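Local coordinates for protein Poly(A) ribonuclease pop2 (Schizosaccharomyces pombe, PDB 2P51) that removes mRNA poly(A) tails from the 3' end, releasing 5'-AMP, as a metal-dependent catalytic subunit of the CCR4-NOT complex, at residues Tyr208-Val213 and Phe250-Arg255; Gly56-Pro61 and Arg77-Ser82. One frame throughout, in Å; residues are numbered along the deposited sequence.

Contact 1 (Tyr208-Val213 and Phe250-Arg255)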
loop_
_atom_site.group_PDB
_atom_site.type_symbol
_atom_site.label_atom_id
_atom_site.label_comp_id
_atom_site.label_asym_id
_atom_site.label_seq_id
_atom_site.Cartn_x
_atom_site.Cartn_y
_atom_site.Cartn_z
ATOM N N TYR A 208 6.312 -9.858 6.839
ATOM C CA TYR A 208 6.059 -10.848 7.866
ATOM C C TYR A 208 6.483 -12.235 7.367
ATOM O O TYR A 208 7.129 -13.019 8.051
ATOM C CB TYR A 208 4.559 -10.864 8.246
ATOM C CG TYR A 208 4.220 -12.013 9.185
ATOM C CD1 TYR A 208 4.470 -11.867 10.556
ATOM C CD2 TYR A 208 3.662 -13.229 8.740
ATOM C CE1 TYR A 208 4.165 -12.908 11.414
ATOM C CE2 TYR A 208 3.368 -14.265 9.611
ATOM C CZ TYR A 208 3.626 -14.088 10.956
ATOM O OH TYR A 208 3.348 -15.083 11.855
ATOM N N ILE A 209 6.076 -12.583 6.140
ATOM C CA ILE A 209 6.409 -13.904 5.600
ATOM C C ILE A 209 7.926 -14.071 5.493
ATOM O O ILE A 209 8.469 -15.088 5.982
ATOM C CB ILE A 209 5.727 -14.119 4.234
ATOM C CG1 ILE A 209 4.214 -14.042 4.300
ATOM C CG2 ILE A 209 6.213 -15.465 3.667
ATOM C CD1 ILE A 209 3.490 -14.099 2.960
ATOM N N MET A 210 8.614 -13.088 4.889
ATOM C CA MET A 210 10.039 -13.270 4.627
ATOM C C MET A 210 10.826 -13.173 5.923
ATOM O O MET A 210 11.670 -14.061 6.148
ATOM C CB MET A 210 10.596 -12.279 3.593
ATOM C CG MET A 210 9.985 -12.538 2.211
ATOM S SD MET A 210 10.659 -14.087 1.547
ATOM C CE MET A 210 12.240 -13.473 0.932
ATOM N N LYS A 211 10.629 -12.161 6.738
ATOM C CA LYS A 211 11.484 -12.034 7.930
ATOM C C LYS A 211 10.959 -12.877 9.075
ATOM O O LYS A 211 11.727 -13.677 9.610
ATOM C CB LYS A 211 11.591 -10.584 8.393
ATOM C CG LYS A 211 12.517 -10.507 9.639
ATOM C CD LYS A 211 12.828 -9.154 10.113
ATOM C CE LYS A 211 13.750 -9.156 11.337
ATOM N NZ LYS A 211 14.924 -10.043 11.182
ATOM N N SER A 212 9.709 -12.718 9.481
ATOM C CA SER A 212 9.250 -13.389 10.704
ATOM C C SER A 212 9.153 -14.907 10.563
ATOM O O SER A 212 9.430 -15.631 11.530
ATOM C CB SER A 212 7.896 -12.812 11.154
ATOM O OG SER A 212 8.060 -11.417 11.419
ATOM N N VAL A 213 8.767 -15.394 9.361
ATOM C CA VAL A 213 8.686 -16.822 9.196
ATOM C C VAL A 213 9.911 -17.385 8.527
ATOM O O VAL A 213 10.501 -18.379 8.996
ATOM C CB VAL A 213 7.433 -17.163 8.387
ATOM C CG1 VAL A 213 7.377 -18.702 8.236
ATOM C CG2 VAL A 213 6.204 -16.598 9.063
ATOM N N PHE A 250 4.402 -13.567 -5.877
ATOM C CA PHE A 250 4.156 -14.815 -6.630
ATOM C C PHE A 250 5.442 -15.647 -6.673
ATOM O O PHE A 250 5.394 -16.893 -6.645
ATOM C CB PHE A 250 3.593 -14.520 -8.011
ATOM C CG PHE A 250 2.124 -14.071 -7.852
ATOM C CD1 PHE A 250 1.149 -15.023 -7.640
ATOM C CD2 PHE A 250 1.781 -12.718 -7.900
ATOM C CE1 PHE A 250 -0.184 -14.650 -7.480
ATOM C CE2 PHE A 250 0.454 -12.338 -7.774
ATOM C CZ PHE A 250 -0.509 -13.302 -7.578
ATOM N N GLU A 251 6.591 -14.949 -6.718
ATOM C CA GLU A 251 7.842 -15.740 -6.785
ATOM C C GLU A 251 8.090 -16.437 -5.456
ATOM O O GLU A 251 8.530 -17.605 -5.465
ATOM C CB GLU A 251 9.024 -14.829 -7.160
ATOM C CG GLU A 251 10.317 -15.587 -7.397
ATOM C CD GLU A 251 10.297 -16.605 -8.516
ATOM O OE1 GLU A 251 9.380 -16.489 -9.365
ATOM O OE2 GLU A 251 11.181 -17.502 -8.547
ATOM N N ILE A 252 7.865 -15.801 -4.322
ATOM C CA ILE A 252 8.019 -16.415 -2.998
ATOM C C ILE A 252 7.038 -17.563 -2.836
ATOM O O ILE A 252 7.340 -18.653 -2.323
ATOM C CB ILE A 252 7.769 -15.285 -1.942
ATOM C CG1 ILE A 252 8.988 -14.349 -1.838
ATOM C CG2 ILE A 252 7.275 -15.815 -0.626
ATOM C CD1 ILE A 252 8.465 -13.131 -0.995
ATOM N N ARG A 253 5.777 -17.341 -3.307
ATOM C CA ARG A 253 4.770 -18.393 -3.222
ATOM C C ARG A 253 5.241 -19.615 -3.997
ATOM O O ARG A 253 5.109 -20.759 -3.556
ATOM C CB ARG A 253 3.451 -17.909 -3.819
ATOM C CG ARG A 253 2.301 -18.857 -3.500
ATOM C CD ARG A 253 0.992 -18.303 -4.075
ATOM N NE ARG A 253 1.026 -18.506 -5.526
ATOM C CZ ARG A 253 -0.049 -18.314 -6.300
ATOM N NH1 ARG A 253 -1.218 -17.892 -5.786
ATOM N NH2 ARG A 253 0.107 -18.542 -7.597
ATOM N N SER A 254 5.798 -19.396 -5.193
ATOM C CA SER A 254 6.306 -20.528 -5.982
ATOM C C SER A 254 7.519 -21.202 -5.375
ATOM O O SER A 254 7.587 -22.435 -5.319
ATOM C CB SER A 254 6.675 -19.976 -7.371
ATOM O OG SER A 254 7.202 -21.026 -8.153
ATOM N N ARG A 255 8.497 -20.398 -4.930
ATOM C CA ARG A 255 9.747 -20.990 -4.462
ATOM C C ARG A 255 9.610 -21.619 -3.070
ATOM O O ARG A 255 10.256 -22.659 -2.924
ATOM C CB ARG A 255 10.858 -19.956 -4.394
ATOM C CG ARG A 255 11.301 -19.429 -5.762
ATOM C CD ARG A 255 12.713 -18.873 -5.672
ATOM N NE ARG A 255 13.090 -18.118 -6.855
ATOM C CZ ARG A 255 14.338 -17.775 -7.173
ATOM N NH1 ARG A 255 15.332 -18.152 -6.364
ATOM N NH2 ARG A 255 14.534 -17.078 -8.281
#
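Ile252 of helix 238-257 meets Met210 and Ile209 of helix 206-213, a small, buried, purely apolar join. Along 250-255, Phe250 sets an edge of its ring over the centre of the Arg253 guanidinium, CD1 of Phe250 standing 3.6 Å above that plane. Glu251 pairs one turn on with Arg255: NE of Arg255 donates to OE2 of Glu251 over 2.6 Å, in the guanidinium plane and on the anti lone pair. Ile252 then provides the crossing. Its CD1 reaches SD of Met210 at 3.5 Å, the two side chains approaching tip to tip, while its CG2 lies 4.4 Å from CG2 of Ile209. The thioether arrives there because Met210 is folded at chi2 (-71°) and chi3 (-81°), bringing its end closer than its CB direction alone would. Both isoleucines also lean on Phe257, which widens the apolar seam. Next along the helix, Arg253 takes no part in the join: its NH2 makes a salt bridge with Glu96 and a hydrogen bond to the carbonyl of Glu95. Across the seam, helix 206-213 finishes in a pi-type turn, Val213 N bonding Tyr208 O at 3.2 Å. The join illustrates how a DEDD nuclease fold packs a short helix, which follows an edge strand of the sheet, against the long helix carrying the metal ligand Asp241.

Contact 2 (Gly56-Pro61 and Arg77-Ser82)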
loop_
_atom_site.group_PDB
_atom_site.type_symbol
_atom_site.label_atom_id
_atom_site.label_comp_id
_atom_site.label_asym_id
_atom_site.label_seq_id
_atom_site.Cartn_x
_atom_site.Cartn_y
_atom_site.Cartn_z
ATOM N N GLY A 56 6.694 10.651 5.563
ATOM C CA GLY A 56 7.626 10.175 6.568
ATOM C C GLY A 56 7.053 10.151 7.974
ATOM O O GLY A 56 5.831 10.081 8.134
ATOM N N VAL A 57 7.925 10.144 8.950
ATOM C CA VAL A 57 7.636 10.220 10.373
ATOM C C VAL A 57 8.216 11.535 10.910
ATOM O O VAL A 57 9.433 11.803 10.700
ATOM C CB VAL A 57 8.272 9.026 11.099
ATOM C CG1 VAL A 57 8.181 9.114 12.626
ATOM C CG2 VAL A 57 7.562 7.771 10.570
ATOM N N VAL A 58 7.411 12.327 11.597
ATOM C CA VAL A 58 7.942 13.602 12.098
ATOM C C VAL A 58 8.136 13.529 13.605
ATOM O O VAL A 58 8.883 14.292 14.194
ATOM C CB VAL A 58 7.060 14.810 11.778
ATOM C CG1 VAL A 58 6.927 14.941 10.259
ATOM C CG2 VAL A 58 5.694 14.717 12.450
ATOM N N ALA A 59 7.454 12.593 14.265
ATOM C CA ALA A 59 7.696 12.505 15.689
ATOM C C ALA A 59 7.506 11.118 16.276
ATOM O O ALA A 59 6.835 10.248 15.731
ATOM C CB ALA A 59 6.765 13.477 16.417
ATOM N N ARG A 60 8.123 10.978 17.454
ATOM C CA ARG A 60 7.984 9.798 18.268
ATOM C C ARG A 60 7.193 10.157 19.522
ATOM O O ARG A 60 7.547 11.158 20.164
ATOM C CB ARG A 60 9.387 9.299 18.658
ATOM C CG ARG A 60 10.163 8.741 17.463
ATOM C CD ARG A 60 9.824 7.266 17.321
ATOM N NE ARG A 60 10.771 6.757 16.315
ATOM C CZ ARG A 60 10.561 5.610 15.702
ATOM N NH1 ARG A 60 9.484 4.882 15.984
ATOM N NH2 ARG A 60 11.417 5.162 14.794
ATOM N N PRO A 61 6.154 9.420 19.887
ATOM C CA PRO A 61 5.394 9.728 21.094
ATOM C C PRO A 61 6.217 9.455 22.345
ATOM O O PRO A 61 7.121 8.620 22.415
ATOM C CB PRO A 61 4.223 8.757 21.034
ATOM C CG PRO A 61 4.703 7.647 20.159
ATOM C CD PRO A 61 5.622 8.259 19.154
ATOM N N ARG A 77 0.168 5.604 14.723
ATOM C CA ARG A 77 -1.096 6.314 14.902
ATOM C C ARG A 77 -0.869 7.810 14.936
ATOM O O ARG A 77 -1.561 8.616 14.323
ATOM C CB ARG A 77 -1.700 5.789 16.213
ATOM C CG ARG A 77 -3.010 6.390 16.675
ATOM C CD ARG A 77 -3.264 5.964 18.136
ATOM N NE ARG A 77 -4.246 6.864 18.702
ATOM C CZ ARG A 77 -4.351 7.281 19.946
ATOM N NH1 ARG A 77 -3.471 6.863 20.857
ATOM N NH2 ARG A 77 -5.345 8.103 20.237
ATOM N N ALA A 78 0.131 8.259 15.691
ATOM C CA ALA A 78 0.430 9.680 15.826
ATOM C C ALA A 78 0.750 10.264 14.468
ATOM O O ALA A 78 0.312 11.364 14.127
ATOM C CB ALA A 78 1.583 9.902 16.806
ATOM N N ASN A 79 1.555 9.570 13.681
ATOM C CA ASN A 79 2.003 10.170 12.408
ATOM C C ASN A 79 0.979 10.013 11.298
ATOM O O ASN A 79 0.735 10.973 10.553
ATOM C CB ASN A 79 3.375 9.565 11.992
ATOM C CG ASN A 79 4.467 10.126 12.904
ATOM O OD1 ASN A 79 4.985 11.199 12.611
ATOM N ND2 ASN A 79 4.817 9.453 13.989
ATOM N N VAL A 80 0.369 8.825 11.193
ATOM C CA VAL A 80 -0.610 8.630 10.113
ATOM C C VAL A 80 -1.783 9.556 10.323
ATOM O O VAL A 80 -2.306 10.123 9.344
ATOM C CB VAL A 80 -1.060 7.162 10.014
ATOM C CG1 VAL A 80 -2.176 7.035 9.001
ATOM C CG2 VAL A 80 0.089 6.237 9.614
ATOM N N ASP A 81 -2.215 9.723 11.577
ATOM C CA ASP A 81 -3.361 10.623 11.774
ATOM C C ASP A 81 -3.041 12.058 11.308
ATOM O O ASP A 81 -3.971 12.735 10.882
ATOM C CB ASP A 81 -3.737 10.742 13.241
ATOM C CG ASP A 81 -4.637 9.653 13.775
ATOM O OD1 ASP A 81 -5.187 8.820 13.029
ATOM O OD2 ASP A 81 -4.796 9.656 15.025
ATOM N N SER A 82 -1.767 12.472 11.438
ATOM C CA SER A 82 -1.403 13.861 11.268
ATOM C C SER A 82 -0.860 14.282 9.909
ATOM O O SER A 82 -0.899 15.463 9.558
ATOM C CB SER A 82 -0.320 14.213 12.329
ATOM O OG SER A 82 -1.062 14.398 13.546
#
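Val57 and Asn79 mark the closest backbone approach, 6.0 Å between their CA atoms, where an irregular run at 56-61 passes beside helix 69-82. Asn79 has CG anti to its own carbonyl carbon (chi1 -73°), which carries the amide out to the loop, where it pairs with the backbone of Ala59 through both its N-H and its C=O. Its ND2 donates to the carbonyl O of Ala59 over 2.8 Å, nearly straight at 173° and lying in the plane of both groups. In return, OD1 of Asn79 accepts from the N of Ala59 at 3.3 Å, on a lone pair in the carbonyl plane, so one amide reads both polar groups of a single residue much as a neighbouring strand would. A further donor, Val58 N, comes to OD1 of Asn79 at 2.9 Å, from above the carbonyl plane, 36° out of it. Two donors thus grip OD1, and the second hydrogen-bond partner of ND2, the carbonyl of Thr75 one helical turn back, fixes the rotation of the amide. In the DEDD fold this run follows strand 47-53, which supplies the metal ligands Asp51 and Glu53, so the helix is tied to the chain just beyond a catalytic strand. Replacing Asn79 with an alanine removes both ends of the amide, and would probably leave the N-H groups of Val58 and Ala59 without their shared acceptor, the Ala59 carbonyl without its donor, and the loop freer to shift. Apolar groups close on the amide as well: CG1 of Val57 lies 3.6 Å from ND2 of Asn79, their side chains crossing at about a right angle, and CG2 of Val58 is equally near OD1. Val57 also touches Tyr171, sequence neighbour of the metal ligand Asp172, and Val80, whose side chain starts away from the loop, packs against the same tyrosine.

In the fold
Contact 2 is complete before contact 1 begins along the chain, and the two share no helix or strand. Their centres are 29 Å apart, with nearest atoms about 15 Å from each other, and each lies about 17 Å from the centre of the chain. The central mixed sheet and the two-metal site relate them: contact 2 involves the loop leaving strand 47-53, which holds Asp51 and Glu53, whereas contact 1 involves helix 238-257, which holds Asp241. Each joins a helix to an element that bears a metal ligand or to the loop that follows one, contact 2 by hydrogen bonds of an amide and contact 1 by apolar packing.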